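Side-chain contacts in interleukin 22 (Danio rerio, PDB 4O6K), which is a secreted helical cytokine of the IL-10 family that probably signals through a cell-surface receptor in immune defence: residues A[49-54]-A[131-136]; A[56-61]-A[124-129]. All blocks are in the same frame, centred on the assembly; numbering follows the deposited sequence.

Contact 1: A[49-54]-A[131-136]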
ATOM      1  N   CYS A  49       6.894   1.932   9.623  1.00 16.62           N
ATOM      2  CA  CYS A  49       6.537   0.560   9.964  1.00 17.42           C
ATOM      3  C   CYS A  49       5.025   0.359  10.023  1.00 12.64           C
ATOM      4  O   CYS A  49       4.533  -0.740   9.767  1.00 16.40           O
ATOM      5  CB  CYS A  49       7.181   0.158  11.291  1.00 19.68           C
ATOM      6  SG  CYS A  49       8.981   0.006  11.224  1.00 26.86           S
ATOM      7  N   ILE A  50       4.290   1.413  10.369  1.00 15.79           N
ATOM      8  CA  ILE A  50       2.831   1.354  10.352  1.00 13.95           C
ATOM      9  C   ILE A  50       2.324   1.122   8.932  1.00 12.51           C
ATOM     10  O   ILE A  50       1.504   0.235   8.692  1.00 15.44           O
ATOM     11  CB  ILE A  50       2.194   2.640  10.915  1.00 16.74           C
ATOM     12  CG1 ILE A  50       2.377   2.711  12.431  1.00 18.12           C
ATOM     13  CG2 ILE A  50       0.712   2.687  10.584  1.00 13.24           C
ATOM     14  CD1 ILE A  50       2.025   4.056  13.027  1.00 19.41           C
ATOM     15  N   ASN A  51       2.828   1.913   7.992  1.00 14.85           N
ATOM     16  CA  ASN A  51       2.438   1.774   6.596  1.00 16.27           C
ATOM     17  C   ASN A  51       2.984   0.488   5.986  1.00 16.24           C
ATOM     18  O   ASN A  51       2.385  -0.080   5.075  1.00 16.49           O
ATOM     19  CB  ASN A  51       2.908   2.984   5.784  1.00 10.37           C
ATOM     20  CG  ASN A  51       2.060   4.216   6.031  1.00 15.90           C
ATOM     21  OD1 ASN A  51       0.889   4.262   5.656  1.00 10.09           O
ATOM     22  ND2 ASN A  51       2.650   5.225   6.662  1.00 13.56           N
ATOM     23  N   ALA A  52       4.125   0.033   6.496  1.00 15.40           N
ATOM     24  CA  ALA A  52       4.722  -1.217   6.044  1.00 17.14           C
ATOM     25  C   ALA A  52       3.843  -2.407   6.403  1.00 16.75           C
ATOM     26  O   ALA A  52       3.819  -3.413   5.694  1.00 16.68           O
ATOM     27  CB  ALA A  52       6.110  -1.389   6.641  1.00 17.57           C
ATOM     28  N   ARG A  53       3.120  -2.285   7.509  1.00 13.88           N
ATOM     29  CA  ARG A  53       2.239  -3.352   7.957  1.00 15.73           C
ATOM     30  C   ARG A  53       0.992  -3.366   7.079  1.00 18.53           C
ATOM     31  O   ARG A  53       0.434  -4.424   6.781  1.00 15.47           O
ATOM     32  CB  ARG A  53       1.866  -3.165   9.428  1.00 21.29           C
ATOM     33  CG  ARG A  53       1.438  -4.450  10.100  1.00 25.57           C
ATOM     34  CD  ARG A  53       2.660  -5.357  10.166  1.00 31.73           C
ATOM     35  NE  ARG A  53       2.356  -6.757  10.425  1.00 43.58           N
ATOM     36  CZ  ARG A  53       3.195  -7.588  11.035  1.00 39.05           C
ATOM     37  NH1 ARG A  53       4.380  -7.150  11.439  1.00 36.25           N
ATOM     38  NH2 ARG A  53       2.857  -8.855  11.236  1.00 44.32           N
ATOM     39  N   ILE A  54       0.555  -2.174   6.684  1.00 14.48           N
ATOM     40  CA  ILE A  54      -0.549  -2.021   5.743  1.00 15.98           C
ATOM     41  C   ILE A  54      -0.149  -2.561   4.370  1.00 15.18           C
ATOM     42  O   ILE A  54      -0.957  -3.176   3.670  1.00 14.24           O
ATOM     43  CB  ILE A  54      -0.979  -0.542   5.622  1.00 16.87           C
ATOM     44  CG1 ILE A  54      -1.550  -0.043   6.951  1.00 13.95           C
ATOM     45  CG2 ILE A  54      -1.999  -0.360   4.509  1.00 17.14           C
ATOM     46  CD1 ILE A  54      -1.905   1.432   6.952  1.00 18.35           C
ATOM     47  N   ASN A 131      -0.755   3.604  -4.949  1.00 14.70           N
ATOM     48  CA  ASN A 131       0.184   4.670  -5.276  1.00 13.34           C
ATOM     49  C   ASN A 131       0.378   5.611  -4.088  1.00 12.95           C
ATOM     50  O   ASN A 131       1.496   6.039  -3.800  1.00 12.69           O
ATOM     51  CB  ASN A 131      -0.307   5.447  -6.502  1.00 16.12           C
ATOM     52  CG  ASN A 131       0.763   6.345  -7.103  1.00 18.02           C
ATOM     53  OD1 ASN A 131       0.532   6.999  -8.119  1.00 30.09           O
ATOM     54  ND2 ASN A 131       1.944   6.360  -6.496  1.00 17.89           N
ATOM     55  N   THR A 132      -0.719   5.930  -3.410  1.00 14.16           N
ATOM     56  CA  THR A 132      -0.689   6.798  -2.234  1.00 14.58           C
ATOM     57  C   THR A 132       0.074   6.151  -1.074  1.00 13.67           C
ATOM     58  O   THR A 132       0.824   6.819  -0.360  1.00 14.04           O
ATOM     59  CB  THR A 132      -2.118   7.156  -1.772  1.00 17.50           C
ATOM     60  OG1 THR A 132      -2.796   7.863  -2.819  1.00 18.03           O
ATOM     61  CG2 THR A 132      -2.086   8.023  -0.519  1.00 12.04           C
ATOM     62  N   LEU A 133      -0.125   4.849  -0.893  1.00 11.59           N
ATOM     63  CA  LEU A 133       0.582   4.095   0.139  1.00 12.99           C
ATOM     64  C   LEU A 133       2.086   4.120  -0.113  1.00 12.79           C
ATOM     65  O   LEU A 133       2.882   4.253   0.816  1.00 12.50           O
ATOM     66  CB  LEU A 133       0.072   2.653   0.192  1.00 11.98           C
ATOM     67  CG  LEU A 133       0.714   1.704   1.209  1.00 10.14           C
ATOM     68  CD1 LEU A 133       0.620   2.268   2.623  1.00  8.41           C
ATOM     69  CD2 LEU A 133       0.062   0.334   1.132  1.00  8.76           C
ATOM     70  N   TYR A 134       2.462   3.988  -1.382  1.00 12.54           N
ATOM     71  CA  TYR A 134       3.858   4.028  -1.803  1.00 13.53           C
ATOM     72  C   TYR A 134       4.485   5.373  -1.459  1.00 11.28           C
ATOM     73  O   TYR A 134       5.644   5.451  -1.051  1.00 14.31           O
ATOM     74  CB  TYR A 134       3.957   3.773  -3.307  1.00 11.53           C
ATOM     75  CG  TYR A 134       5.212   3.061  -3.751  1.00 12.32           C
ATOM     76  CD1 TYR A 134       5.473   1.758  -3.352  1.00 14.53           C
ATOM     77  CD2 TYR A 134       6.121   3.681  -4.601  1.00 15.14           C
ATOM     78  CE1 TYR A 134       6.612   1.100  -3.767  1.00 17.92           C
ATOM     79  CE2 TYR A 134       7.262   3.028  -5.024  1.00 17.00           C
ATOM     80  CZ  TYR A 134       7.502   1.736  -4.603  1.00 20.42           C
ATOM     81  OH  TYR A 134       8.635   1.077  -5.017  1.00 25.33           O
ATOM     82  N   HIS A 135       3.696   6.428  -1.629  1.00  9.75           N
ATOM     83  CA  HIS A 135       4.100   7.784  -1.282  1.00 12.75           C
ATOM     84  C   HIS A 135       4.336   7.936   0.219  1.00 13.72           C
ATOM     85  O   HIS A 135       5.294   8.585   0.642  1.00 15.21           O
ATOM     86  CB  HIS A 135       3.033   8.772  -1.765  1.00 12.70           C
ATOM     87  CG  HIS A 135       2.950  10.027  -0.955  1.00 14.93           C
ATOM     88  ND1 HIS A 135       4.027  10.864  -0.755  1.00 13.56           N
ATOM     89  CD2 HIS A 135       1.909  10.590  -0.297  1.00 11.22           C
ATOM     90  CE1 HIS A 135       3.654  11.885  -0.005  1.00 16.77           C
ATOM     91  NE2 HIS A 135       2.373  11.743   0.286  1.00 13.77           N
ATOM     92  N   TYR A 136       3.456   7.338   1.016  1.00 13.96           N
ATOM     93  CA  TYR A 136       3.602   7.342   2.469  1.00 12.50           C
ATOM     94  C   TYR A 136       4.901   6.662   2.886  1.00 14.99           C
ATOM     95  O   TYR A 136       5.645   7.172   3.724  1.00 12.62           O
ATOM     96  CB  TYR A 136       2.408   6.655   3.133  1.00 13.56           C
ATOM     97  CG  TYR A 136       1.116   7.435   3.031  1.00 15.14           C
ATOM     98  CD1 TYR A 136       1.100   8.733   2.535  1.00 11.45           C
ATOM     99  CD2 TYR A 136      -0.088   6.873   3.434  1.00 12.06           C
ATOM    100  CE1 TYR A 136      -0.078   9.449   2.441  1.00 12.70           C
ATOM    101  CE2 TYR A 136      -1.271   7.581   3.343  1.00 13.62           C
ATOM    102  CZ  TYR A 136      -1.260   8.867   2.847  1.00 14.60           C
ATOM    103  OH  TYR A 136      -2.435   9.575   2.755  1.00 12.96           O
TER
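Asn51 and Tyr136 sit nearest each other where helix 47-62 runs antiparallel to helix 130-140, their short axes 9.9 Å apart at closest and their directions 151° apart. The CA atoms of these two residues are 7.0 Å from each other. Four buried side chains carry the contact: Asn51 and Ile54 from 49-54, Leu133 and Tyr136 from 131-136. Asn51 touches both Leu133 and Tyr136. Its OD1 lies at the edge of the Tyr136 ring, near the ring plane, 3.6 Å from CD2. The amide and ring planes are 51° apart, so the two flat groups do not stack. The same Asn51 OD1 is 3.6 Å from CD1 of Leu133, so one oxygen touches both partners. Both are van der Waals contacts of the oxygen with carbon. The amide is held from its other end, because Asn51 ND2 hydrogen-bonds to Ser47 O one turn back in its own helix. Leu133 CG is trans to its own backbone N (chi1 179°), which brings the two methyls nearer the facing helix. CD1 slides past Asn51, while CD2 meets CG2 of Ile54 at 4.0 Å. This pair is the apolar part of the contact. The Tyr136 ring then runs off from the interface. Its OH is hydrogen-bonded to Arg32 NH2, its ring meets Phe37, and Thr132 O lies over one face near the rim. The contact joins two antiparallel helices in the interior of an all-helical chain, consistent with the IL-10 family fold. Next to the contact, a disulfide joins Cys49 to Cys94, just beyond helix 76-93. Helix 102-117 covers Ile54 with Val104 and Phe107, and Leu16 of helix 10-24 packs against Asn131 and Tyr134.

Contact 2: A[56-61]-A[124-129]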
ATOM      1  N   LYS A  56       1.899  -4.970   3.880  1.00 16.96           N
ATOM      2  CA  LYS A  56       1.819  -6.417   4.061  1.00 16.25           C
ATOM      3  C   LYS A  56       0.427  -6.936   3.743  1.00 18.08           C
ATOM      4  O   LYS A  56       0.264  -7.928   3.030  1.00 14.39           O
ATOM      5  CB  LYS A  56       2.169  -6.790   5.502  1.00 18.52           C
ATOM      6  CG  LYS A  56       2.093  -8.277   5.811  1.00 25.68           C
ATOM      7  CD  LYS A  56       2.710  -8.558   7.173  1.00 26.29           C
ATOM      8  CE  LYS A  56       2.653 -10.037   7.514  1.00 37.47           C
ATOM      9  NZ  LYS A  56       3.322 -10.842   6.454  1.00 41.28           N
ATOM     10  N   TYR A  57      -0.573  -6.245   4.279  1.00 14.16           N
ATOM     11  CA  TYR A  57      -1.969  -6.589   4.050  1.00 17.92           C
ATOM     12  C   TYR A  57      -2.336  -6.430   2.579  1.00 19.65           C
ATOM     13  O   TYR A  57      -3.103  -7.224   2.033  1.00 19.52           O
ATOM     14  CB  TYR A  57      -2.881  -5.730   4.926  1.00 21.90           C
ATOM     15  CG  TYR A  57      -4.275  -6.292   5.083  1.00 22.24           C
ATOM     16  CD1 TYR A  57      -4.557  -7.228   6.070  1.00 24.23           C
ATOM     17  CD2 TYR A  57      -5.307  -5.891   4.246  1.00 21.05           C
ATOM     18  CE1 TYR A  57      -5.828  -7.749   6.221  1.00 25.73           C
ATOM     19  CE2 TYR A  57      -6.583  -6.406   4.390  1.00 20.73           C
ATOM     20  CZ  TYR A  57      -6.838  -7.334   5.378  1.00 27.06           C
ATOM     21  OH  TYR A  57      -8.105  -7.852   5.527  1.00 30.84           O
ATOM     22  N   TYR A  58      -1.790  -5.392   1.950  1.00 15.41           N
ATOM     23  CA  TYR A  58      -1.993  -5.146   0.525  1.00 15.97           C
ATOM     24  C   TYR A  58      -1.505  -6.309  -0.330  1.00 16.39           C
ATOM     25  O   TYR A  58      -2.195  -6.747  -1.250  1.00 15.48           O
ATOM     26  CB  TYR A  58      -1.280  -3.860   0.099  1.00 14.09           C
ATOM     27  CG  TYR A  58      -2.199  -2.683  -0.131  1.00 15.43           C
ATOM     28  CD1 TYR A  58      -2.720  -1.961   0.936  1.00 18.96           C
ATOM     29  CD2 TYR A  58      -2.543  -2.289  -1.417  1.00 16.71           C
ATOM     30  CE1 TYR A  58      -3.558  -0.882   0.726  1.00 18.84           C
ATOM     31  CE2 TYR A  58      -3.380  -1.213  -1.637  1.00 15.68           C
ATOM     32  CZ  TYR A  58      -3.886  -0.513  -0.563  1.00 17.51           C
ATOM     33  OH  TYR A  58      -4.720   0.559  -0.780  1.00 15.79           O
ATOM     34  N   VAL A  59      -0.309  -6.800  -0.021  1.00 17.68           N
ATOM     35  CA  VAL A  59       0.293  -7.892  -0.776  1.00 19.55           C
ATOM     36  C   VAL A  59      -0.535  -9.168  -0.643  1.00 19.41           C
ATOM     37  O   VAL A  59      -0.729  -9.899  -1.613  1.00 20.18           O
ATOM     38  CB  VAL A  59       1.739  -8.161  -0.305  1.00 12.82           C
ATOM     39  CG1 VAL A  59       2.295  -9.420  -0.953  1.00 18.43           C
ATOM     40  CG2 VAL A  59       2.627  -6.965  -0.617  1.00 21.13           C
ATOM     41  N   ASN A  60      -1.035  -9.418   0.563  1.00 17.77           N
ATOM     42  CA  ASN A  60      -1.818 -10.619   0.836  1.00 19.96           C
ATOM     43  C   ASN A  60      -3.254 -10.565   0.313  1.00 20.74           C
ATOM     44  O   ASN A  60      -3.791 -11.581  -0.123  1.00 22.40           O
ATOM     45  CB  ASN A  60      -1.834 -10.899   2.341  1.00 21.91           C
ATOM     46  CG  ASN A  60      -0.501 -11.406   2.853  1.00 26.75           C
ATOM     47  OD1 ASN A  60       0.244 -12.068   2.130  1.00 34.67           O
ATOM     48  ND2 ASN A  60      -0.192 -11.096   4.106  1.00 20.90           N
ATOM     49  N   HIS A  61      -3.874  -9.389   0.352  1.00 18.98           N
ATOM     50  CA  HIS A  61      -5.303  -9.292   0.059  1.00 18.05           C
ATOM     51  C   HIS A  61      -5.640  -8.490  -1.194  1.00 21.04           C
ATOM     52  O   HIS A  61      -6.362  -8.971  -2.068  1.00 24.46           O
ATOM     53  CB  HIS A  61      -6.042  -8.669   1.247  1.00 18.85           C
ATOM     54  CG  HIS A  61      -6.112  -9.555   2.452  1.00 21.20           C
ATOM     55  ND1 HIS A  61      -5.066  -9.692   3.338  1.00 21.58           N
ATOM     56  CD2 HIS A  61      -7.112 -10.338   2.924  1.00 17.79           C
ATOM     57  CE1 HIS A  61      -5.415 -10.527   4.300  1.00 25.03           C
ATOM     58  NE2 HIS A  61      -6.650 -10.933   4.074  1.00 23.03           N
ATOM     59  N   ASN A 124     -10.749  -2.901  -6.317  1.00 24.99           N
ATOM     60  CA  ASN A 124     -10.394  -1.846  -7.261  1.00 23.42           C
ATOM     61  C   ASN A 124     -10.093  -0.520  -6.570  1.00 25.55           C
ATOM     62  O   ASN A 124      -9.181   0.205  -6.967  1.00 21.52           O
ATOM     63  CB  ASN A 124     -11.515  -1.647  -8.284  1.00 26.68           C
ATOM     64  CG  ASN A 124     -11.531  -2.725  -9.349  1.00 26.14           C
ATOM     65  OD1 ASN A 124     -10.504  -3.335  -9.647  1.00 24.29           O
ATOM     66  ND2 ASN A 124     -12.701  -2.966  -9.929  1.00 30.80           N
ATOM     67  N   LYS A 125     -10.868  -0.211  -5.535  1.00 20.08           N
ATOM     68  CA  LYS A 125     -10.693   1.031  -4.792  1.00 24.21           C
ATOM     69  C   LYS A 125      -9.357   1.057  -4.054  1.00 20.10           C
ATOM     70  O   LYS A 125      -8.611   2.032  -4.141  1.00 17.11           O
ATOM     71  CB  LYS A 125     -11.844   1.231  -3.805  1.00 22.67           C
ATOM     72  CG  LYS A 125     -11.833   2.582  -3.114  1.00 27.31           C
ATOM     73  CD  LYS A 125     -13.058   2.764  -2.235  1.00 31.12           C
ATOM     74  CE  LYS A 125     -13.140   4.183  -1.701  1.00 29.34           C
ATOM     75  NZ  LYS A 125     -13.099   5.186  -2.799  1.00 33.37           N
ATOM     76  N   ALA A 126      -9.065  -0.018  -3.328  1.00 17.88           N
ATOM     77  CA  ALA A 126      -7.807  -0.137  -2.599  1.00 20.89           C
ATOM     78  C   ALA A 126      -6.615  -0.170  -3.552  1.00 20.43           C
ATOM     79  O   ALA A 126      -5.566   0.408  -3.265  1.00 18.27           O
ATOM     80  CB  ALA A 126      -7.820  -1.377  -1.720  1.00 17.04           C
ATOM     81  N   ILE A 127      -6.783  -0.858  -4.678  1.00 19.03           N
ATOM     82  CA  ILE A 127      -5.757  -0.918  -5.717  1.00 21.22           C
ATOM     83  C   ILE A 127      -5.385   0.480  -6.202  1.00 18.83           C
ATOM     84  O   ILE A 127      -4.205   0.799  -6.372  1.00 17.33           O
ATOM     85  CB  ILE A 127      -6.226  -1.779  -6.914  1.00 22.36           C
ATOM     86  CG1 ILE A 127      -6.029  -3.264  -6.606  1.00 22.81           C
ATOM     87  CG2 ILE A 127      -5.458  -1.427  -8.175  1.00 23.08           C
ATOM     88  CD1 ILE A 127      -6.736  -4.187  -7.572  1.00 22.16           C
ATOM     89  N   GLY A 128      -6.396   1.318  -6.401  1.00 16.29           N
ATOM     90  CA  GLY A 128      -6.184   2.688  -6.826  1.00 16.35           C
ATOM     91  C   GLY A 128      -5.468   3.524  -5.782  1.00 23.01           C
ATOM     92  O   GLY A 128      -4.900   4.571  -6.094  1.00 20.29           O
ATOM     93  N   GLU A 129      -5.497   3.063  -4.536  1.00 17.10           N
ATOM     94  CA  GLU A 129      -4.866   3.786  -3.439  1.00 20.83           C
ATOM     95  C   GLU A 129      -3.438   3.314  -3.167  1.00 15.66           C
ATOM     96  O   GLU A 129      -2.753   3.872  -2.314  1.00 12.56           O
ATOM     97  CB  GLU A 129      -5.707   3.643  -2.168  1.00 18.74           C
ATOM     98  CG  GLU A 129      -7.110   4.219  -2.286  1.00 23.56           C
ATOM     99  CD  GLU A 129      -7.868   4.182  -0.974  1.00 21.03           C
ATOM    100  OE1 GLU A 129      -7.217   4.165   0.089  1.00 27.42           O
ATOM    101  OE2 GLU A 129      -9.116   4.171  -1.004  1.00 27.09           O
TER
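Tyr58 and Ala126 make a side-chain-to-backbone contact, the hydroxyl of a buried tyrosine hydrogen-bonded to a main-chain carbonyl, set where helix 119-128 gives way to helix 130-140. Tyr58 projects from helix 47-62, and its OH donates to Ala126 O at 2.6 Å. The bond is short. The C=O...donor angle is 121°, a usual approach to a carbonyl oxygen, with the donor 29° off the carbonyl plane. The oxygen lies at the edge of the Tyr58 ring, in its plane, on the CE2 side. Ala126 O is gripped twice. Glu129 N also donates to Ala126 O, at 2.9 Å, and the two donors come from opposite faces of the carbonyl plane. The carbonyl is thus satisfied both by its own chain and by the tyrosine. The hydroxyl also rests among carbon atoms. Tyr58 OH lies 3.8 Å from CB of Ala126 and 3.5 Å from CB of Glu129. Tyr58 has a chi1 of -105°, well off the usual staggered values, and this setting carries the ring across to 124-129. The Glu129 carboxylate turns elsewhere: OE1 bonds to Leu34 N and OE2 to Leu33 N, which ties the loop there to this helix junction. A phenylalanine in place of Tyr58 would keep the ring but lose the OH, and would probably leave Ala126 O with Glu129 N as its main remaining donor and weaken the tie between the two helices. Around the contact, Phe107 of helix 102-117 lies against the Tyr58 ring with planes about 15° apart, and Tyr111 of that helix touches Ala126. Leu34 of the loop touches Tyr58, while Thr130 and Leu133 approach it from helix 130-140.

From the N terminus, the chain passes helix 10-24 and enters helix 47-62, which supplies the first segment of both contacts. It then runs through helices 76-93 and 102-117. Helix 119-128 returns to residues 56-61 and closes the inner loop at contact 2. Helix 130-140 follows directly and closes the outer loop at contact 1, so contact 2 is nested within contact 1. Their centres are about 11 Å apart. They also touch, since Leu133 CD2 of contact 1 packs 3.6 Å from Tyr58 CD1 of contact 2. Together they tie two consecutive helices, 119-128 and 130-140, to helix 47-62.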